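AAEL008620-PA odorant-binding protein (Aedes aegypti, PDB 5V13) binds juvenile hormone III in mosquito hemolymph, enclosing it in a largely aromatic pocket of an odorant-binding-protein-like fold. Local coordinates at residues R35-S40 against E275-S280; D227-C232 against R247-D252. One frame throughout, in Å; residues are numbered along the deposited sequence.

Contact 1 of 2, residues R35-S40 against E275-S280; sequences RCLNDS and EEPWKS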
loop_
_atom_site.group_PDB
_atom_site.type_symbol
_atom_site.label_atom_id
_atom_site.label_comp_id
_atom_site.label_asym_id
_atom_site.label_seq_id
_atom_site.Cartn_x
_atom_site.Cartn_y
_atom_site.Cartn_z
ATOM N N ARG B 35 0.411 -9.192 -21.483
ATOM C CA ARG B 35 1.314 -9.950 -22.351
ATOM C C ARG B 35 0.559 -10.628 -23.486
ATOM O O ARG B 35 1.047 -10.665 -24.624
ATOM C CB ARG B 35 2.107 -10.984 -21.554
ATOM C CG ARG B 35 3.186 -10.368 -20.659
ATOM C CD ARG B 35 4.298 -9.679 -21.476
ATOM N NE ARG B 35 5.015 -10.636 -22.320
ATOM C CZ ARG B 35 6.117 -11.287 -21.949
ATOM N NH1 ARG B 35 6.638 -11.083 -20.747
ATOM N NH2 ARG B 35 6.696 -12.142 -22.778
ATOM N N CYS B 36 -0.632 -11.170 -23.207
ATOM C CA CYS B 36 -1.430 -11.747 -24.287
ATOM C C CYS B 36 -1.934 -10.682 -25.263
ATOM O O CYS B 36 -2.102 -10.971 -26.458
ATOM C CB CYS B 36 -2.597 -12.547 -23.705
ATOM S SG CYS B 36 -2.025 -14.067 -22.851
ATOM N N LEU B 37 -2.183 -9.455 -24.791
ATOM C CA LEU B 37 -2.571 -8.380 -25.712
ATOM C C LEU B 37 -1.432 -8.028 -26.662
ATOM O O LEU B 37 -1.634 -7.902 -27.880
ATOM C CB LEU B 37 -3.006 -7.137 -24.930
ATOM C CG LEU B 37 -4.470 -7.057 -24.492
ATOM C CD1 LEU B 37 -4.686 -5.886 -23.531
ATOM C CD2 LEU B 37 -5.365 -6.899 -25.722
ATOM N N ASN B 38 -0.224 -7.864 -26.126
ATOM C CA ASN B 38 0.899 -7.431 -26.957
ATOM C C ASN B 38 1.417 -8.553 -27.848
ATOM O O ASN B 38 2.019 -8.276 -28.891
ATOM C CB ASN B 38 2.034 -6.883 -26.086
ATOM C CG ASN B 38 1.664 -5.574 -25.397
ATOM O OD1 ASN B 38 0.722 -4.894 -25.797
ATOM N ND2 ASN B 38 2.406 -5.223 -24.352
ATOM N N ASP B 39 1.202 -9.817 -27.465
ATOM C CA ASP B 39 1.537 -10.914 -28.369
ATOM C C ASP B 39 0.552 -11.046 -29.517
ATOM O O ASP B 39 0.825 -11.797 -30.456
ATOM C CB ASP B 39 1.614 -12.247 -27.617
ATOM C CG ASP B 39 2.824 -12.330 -26.684
ATOM O OD1 ASP B 39 3.762 -11.519 -26.849
ATOM O OD2 ASP B 39 2.837 -13.205 -25.787
ATOM N N SER B 40 -0.569 -10.336 -29.484
ATOM C CA SER B 40 -1.585 -10.439 -30.523
ATOM C C SER B 40 -1.408 -9.349 -31.580
ATOM O O SER B 40 -1.128 -8.189 -31.259
ATOM C CB SER B 40 -2.982 -10.342 -29.908
ATOM O OG SER B 40 -3.977 -10.425 -30.909
ATOM N N GLU B 275 -3.739 6.259 -25.145
ATOM C CA GLU B 275 -3.746 5.390 -26.308
ATOM C C GLU B 275 -4.626 4.173 -26.062
ATOM O O GLU B 275 -4.797 3.725 -24.928
ATOM C CB GLU B 275 -2.332 4.932 -26.639
ATOM C CG GLU B 275 -1.328 6.049 -26.714
ATOM C CD GLU B 275 0.044 5.533 -27.066
ATOM O OE1 GLU B 275 0.906 5.461 -26.166
ATOM O OE2 GLU B 275 0.252 5.176 -28.244
ATOM N N GLU B 276 -5.185 3.637 -27.140
ATOM C CA GLU B 276 -5.957 2.413 -27.032
ATOM C C GLU B 276 -5.044 1.203 -27.179
ATOM O O GLU B 276 -3.985 1.288 -27.812
ATOM C CB GLU B 276 -7.050 2.393 -28.100
ATOM C CG GLU B 276 -8.121 3.477 -27.924
ATOM C CD GLU B 276 -9.004 3.247 -26.700
ATOM O OE1 GLU B 276 -9.940 4.036 -26.483
ATOM O OE2 GLU B 276 -8.770 2.277 -25.946
ATOM N N PRO B 277 -5.419 0.039 -26.610
ATOM C CA PRO B 277 -6.656 -0.243 -25.867
ATOM C C PRO B 277 -6.603 0.182 -24.401
ATOM O O PRO B 277 -7.567 -0.052 -23.678
ATOM C CB PRO B 277 -6.779 -1.764 -25.974
ATOM C CG PRO B 277 -5.353 -2.238 -25.991
ATOM C CD PRO B 277 -4.596 -1.172 -26.777
ATOM N N TRP B 278 -5.503 0.814 -23.988
ATOM C CA TRP B 278 -5.287 1.083 -22.564
ATOM C C TRP B 278 -6.328 2.048 -22.005
ATOM O O TRP B 278 -6.830 1.848 -20.891
ATOM C CB TRP B 278 -3.867 1.615 -22.344
ATOM C CG TRP B 278 -2.864 0.861 -23.168
ATOM C CD1 TRP B 278 -2.097 1.359 -24.178
ATOM C CD2 TRP B 278 -2.569 -0.543 -23.095
ATOM N NE1 TRP B 278 -1.323 0.364 -24.720
ATOM C CE2 TRP B 278 -1.597 -0.814 -24.076
ATOM C CE3 TRP B 278 -3.015 -1.591 -22.277
ATOM C CZ2 TRP B 278 -1.070 -2.088 -24.274
ATOM C CZ3 TRP B 278 -2.497 -2.864 -22.486
ATOM C CH2 TRP B 278 -1.529 -3.096 -23.468
ATOM N N LYS B 279 -6.674 3.092 -22.760
ATOM C CA LYS B 279 -7.651 4.060 -22.265
ATOM C C LYS B 279 -9.007 3.404 -22.065
ATOM O O LYS B 279 -9.653 3.587 -21.023
ATOM C CB LYS B 279 -7.768 5.251 -23.227
ATOM C CG LYS B 279 -8.805 6.270 -22.771
ATOM C CD LYS B 279 -9.442 7.004 -23.934
ATOM C CE LYS B 279 -8.439 7.916 -24.605
ATOM N NZ LYS B 279 -8.818 8.256 -26.003
ATOM N N SER B 280 -9.458 2.627 -23.053
ATOM C CA SER B 280 -10.741 1.951 -22.912
ATOM C C SER B 280 -10.724 0.966 -21.758
ATOM O O SER B 280 -11.750 0.768 -21.097
ATOM C CB SER B 280 -11.112 1.232 -24.204
ATOM O OG SER B 280 -11.567 2.174 -25.154
#

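Contact 2 of 2, residues D227-C232 against R247-D252; sequences DMADYC and RDKGAD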
loop_
_atom_site.group_PDB
_atom_site.type_symbol
_atom_site.label_atom_id
_atom_site.label_comp_id
_atom_site.label_asym_id
_atom_site.label_seq_id
_atom_site.Cartn_x
_atom_site.Cartn_y
_atom_site.Cartn_z
ATOM N N ASP B 227 28.002 -16.269 -27.791
ATOM C CA ASP B 227 28.500 -17.046 -26.664
ATOM C C ASP B 227 27.541 -17.059 -25.478
ATOM O O ASP B 227 27.976 -17.309 -24.348
ATOM C CB ASP B 227 29.881 -16.547 -26.229
ATOM C CG ASP B 227 30.979 -17.576 -26.497
ATOM O OD1 ASP B 227 30.662 -18.642 -27.070
ATOM O OD2 ASP B 227 32.152 -17.327 -26.134
ATOM N N MET B 228 26.256 -16.788 -25.706
ATOM C CA MET B 228 25.222 -17.163 -24.753
ATOM C C MET B 228 24.675 -18.554 -25.029
ATOM O O MET B 228 24.110 -19.175 -24.122
ATOM C CB MET B 228 24.074 -16.147 -24.767
ATOM C CG MET B 228 24.435 -14.800 -24.159
ATOM S SD MET B 228 25.091 -14.931 -22.478
ATOM C CE MET B 228 23.712 -15.668 -21.606
ATOM N N ALA B 229 24.827 -19.042 -26.259
ATOM C CA ALA B 229 24.578 -20.437 -26.635
ATOM C C ALA B 229 23.109 -20.756 -26.361
ATOM O O ALA B 229 22.230 -20.024 -26.842
ATOM C CB ALA B 229 25.594 -21.326 -25.925
ATOM N N ASP B 230 22.797 -21.811 -25.616
ATOM C CA ASP B 230 21.423 -22.232 -25.383
ATOM C C ASP B 230 20.700 -21.378 -24.345
ATOM O O ASP B 230 19.555 -21.696 -24.002
ATOM C CB ASP B 230 21.401 -23.702 -24.947
ATOM C CG ASP B 230 22.084 -23.927 -23.605
ATOM O OD1 ASP B 230 22.946 -23.103 -23.224
ATOM O OD2 ASP B 230 21.755 -24.926 -22.926
ATOM N N TYR B 231 21.330 -20.313 -23.843
ATOM C CA TYR B 231 20.767 -19.491 -22.768
ATOM C C TYR B 231 20.406 -20.328 -21.543
ATOM O O TYR B 231 19.428 -20.041 -20.848
ATOM C CB TYR B 231 19.554 -18.684 -23.248
ATOM C CG TYR B 231 19.955 -17.474 -24.053
ATOM C CD1 TYR B 231 20.259 -16.270 -23.428
ATOM C CD2 TYR B 231 20.060 -17.543 -25.438
ATOM C CE1 TYR B 231 20.651 -15.163 -24.163
ATOM C CE2 TYR B 231 20.446 -16.441 -26.181
ATOM C CZ TYR B 231 20.740 -15.253 -25.537
ATOM O OH TYR B 231 21.129 -14.156 -26.277
ATOM N N CYS B 232 21.202 -21.371 -21.281
ATOM C CA CYS B 232 21.104 -22.178 -20.066
ATOM C C CYS B 232 19.823 -23.005 -20.022
ATOM O O CYS B 232 19.356 -23.379 -18.947
ATOM C CB CYS B 232 21.237 -21.308 -18.802
ATOM S SG CYS B 232 22.914 -20.626 -18.574
ATOM N N ARG B 247 25.528 -16.561 -14.853
ATOM C CA ARG B 247 26.657 -15.763 -14.388
ATOM C C ARG B 247 27.972 -16.258 -14.981
ATOM O O ARG B 247 28.860 -15.450 -15.275
ATOM C CB ARG B 247 26.710 -15.765 -12.857
ATOM C CG ARG B 247 27.858 -14.944 -12.285
ATOM C CD ARG B 247 27.784 -14.777 -10.777
ATOM N NE ARG B 247 28.949 -14.041 -10.302
ATOM C CZ ARG B 247 29.006 -13.382 -9.150
ATOM N NH1 ARG B 247 27.957 -13.362 -8.335
ATOM N NH2 ARG B 247 30.115 -12.741 -8.818
ATOM N N ASP B 248 28.099 -17.569 -15.212
ATOM C CA ASP B 248 29.318 -18.102 -15.820
ATOM C C ASP B 248 29.494 -17.685 -17.275
ATOM O O ASP B 248 30.590 -17.847 -17.826
ATOM C CB ASP B 248 29.333 -19.630 -15.747
ATOM C CG ASP B 248 29.827 -20.149 -14.411
ATOM O OD1 ASP B 248 30.506 -19.396 -13.678
ATOM O OD2 ASP B 248 29.548 -21.326 -14.105
ATOM N N LYS B 249 28.444 -17.192 -17.921
ATOM C CA LYS B 249 28.561 -16.676 -19.275
ATOM C C LYS B 249 28.826 -15.177 -19.305
ATOM O O LYS B 249 28.973 -14.608 -20.390
ATOM C CB LYS B 249 27.294 -17.018 -20.066
ATOM C CG LYS B 249 27.141 -18.522 -20.277
ATOM C CD LYS B 249 25.893 -18.887 -21.049
ATOM C CE LYS B 249 26.114 -20.168 -21.848
ATOM N NZ LYS B 249 26.630 -21.278 -21.007
ATOM N N GLY B 250 28.890 -14.529 -18.144
ATOM C CA GLY B 250 29.242 -13.122 -18.067
ATOM C C GLY B 250 28.524 -12.433 -16.924
ATOM O O GLY B 250 27.323 -12.153 -17.024
ATOM N N ALA B 251 29.237 -12.174 -15.824
ATOM C CA ALA B 251 28.577 -11.664 -14.625
ATOM C C ALA B 251 28.056 -10.245 -14.835
ATOM O O ALA B 251 26.921 -9.930 -14.458
ATOM C CB ALA B 251 29.535 -11.717 -13.434
ATOM N N ASP B 252 28.873 -9.374 -15.437
ATOM C CA ASP B 252 28.426 -8.003 -15.677
ATOM C C ASP B 252 27.213 -7.965 -16.607
ATOM O O ASP B 252 26.278 -7.184 -16.383
ATOM C CB ASP B 252 29.569 -7.165 -16.247
ATOM C CG ASP B 252 30.668 -6.890 -15.224
ATOM O OD1 ASP B 252 30.477 -7.199 -14.025
ATOM O OD2 ASP B 252 31.725 -6.360 -15.624
HETATM O O HOH W 1 29.841 -16.188 -22.709
#

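Contact 1 of 2, residues R35-S40 against E275-S280
The six-membered end of the W278 indole is what reaches helix 26-38, and it does so between L37 and N38. The apolar part is small. L37 CD1 lies 3.9 Å from W278 CZ3, approaching the ring obliquely, and the two side chains slide past each other in opposite directions. The same methyl carbon also comes within 4.5 Å of P277 CG, so one branch of the leucine meets both residues. P277 follows a cis peptide bond, and its CD sits 4.0 Å above the plane of the W278 ring, over the centre, so the proline backs one face of the indole.

The polar part is a contact without a hydrogen bond. N38 OD1 stands at the edge of the indole, in its plane, 3.7 Å from W278 CZ2 and equally far from CH2. The amide is turned 82° from the ring, almost perpendicular. With chi1 at -68°, N38 CG lies opposite its carbonyl carbon; the side chain does not start out at 275-280, yet its end comes close to the tryptophan.

Within 275-280, E276 OE2 accepts from S280 N at 3.0 Å, on the syn side and 27° out of the carboxylate plane, tying the loop residue to the first turn of helix 278-286.

L37 and W278 both touch the bound juvenile hormone, so this meeting forms part of the pocket wall. F269 lies against the W278 ring. Helix 26-38 is tied by the C36-C67 disulfide to helix 59-71, whose Y64 touches L37, while W50 of helix 44-51 packs on L37; helix 278-286, near the C-terminus, thus closes against the N-terminal helices.

Contact 2 of 2, residues D227-C232 against R247-D252
M228 and K249 carry this contact, beside the ring of Y231: M228 CB sits 3.5 Å above one face of that ring, offset toward the rim, while the rest of the methionine turns to the lysine. The other flat group is the D230 carboxylate. Its OD1 takes C232 N from above the plane, 77° out of it, at 3.1 Å, and OD2 accepts from S234 N.

Bends at chi2 and chi3 (-55° and -61°) fold the M228 chain, bringing SD to 3.9 Å from K249 CB and CE equally near K249 CD. The K249 chain runs extended as far as CE, passing over the loop backbone, and the bend at chi4 turns only NZ aside. CE lies 3.2 Å from M228 O, a close carbon-oxygen approach. M228 O is the acceptor of Y231 N, the bond that closes the turn. C232 SG, disulfide-bonded to C245, flanks the lysine at 4.2 Å from CD. K249 NZ stays 4.7 Å from D230 OD1, too far for a salt bridge, although the carboxylate would probably favour the lysine's charge.

No direct hydrogen bond crosses between the segments. A water bridges them instead, donating to D227 O and to K249 O.

Each side is built from turns. M228 to Y231 forms a type II' beta turn, overlapped at D230 by an Asx turn. Beside the C232-C245 disulfide it is met by the link between helices 239-247 and 251-264: a type I turn from R247 to G250, with G250, at positive phi, as N-cap of helix 251-264.

How the contacts relate
Contact 1 belongs to the hormone pocket, with two of its residues touching the ligand. Its centre is about 14 Å from the chain centre and that of contact 2 about 26 Å, so the second lies further out; the two centres are about 33 Å apart. Both are only partly buried, and neither contains a direct hydrogen bond between its segments. Contact 1 joins distant parts of the chain, 235 residues apart, by aromatic and aliphatic side chains with one amide at a ring edge. Contact 2 is local, 15 residues apart, and rests on a lysine's methylenes against a methionine thioether and backbone carbonyls, with a bridging water. Each has a disulfide cysteine in its first segment.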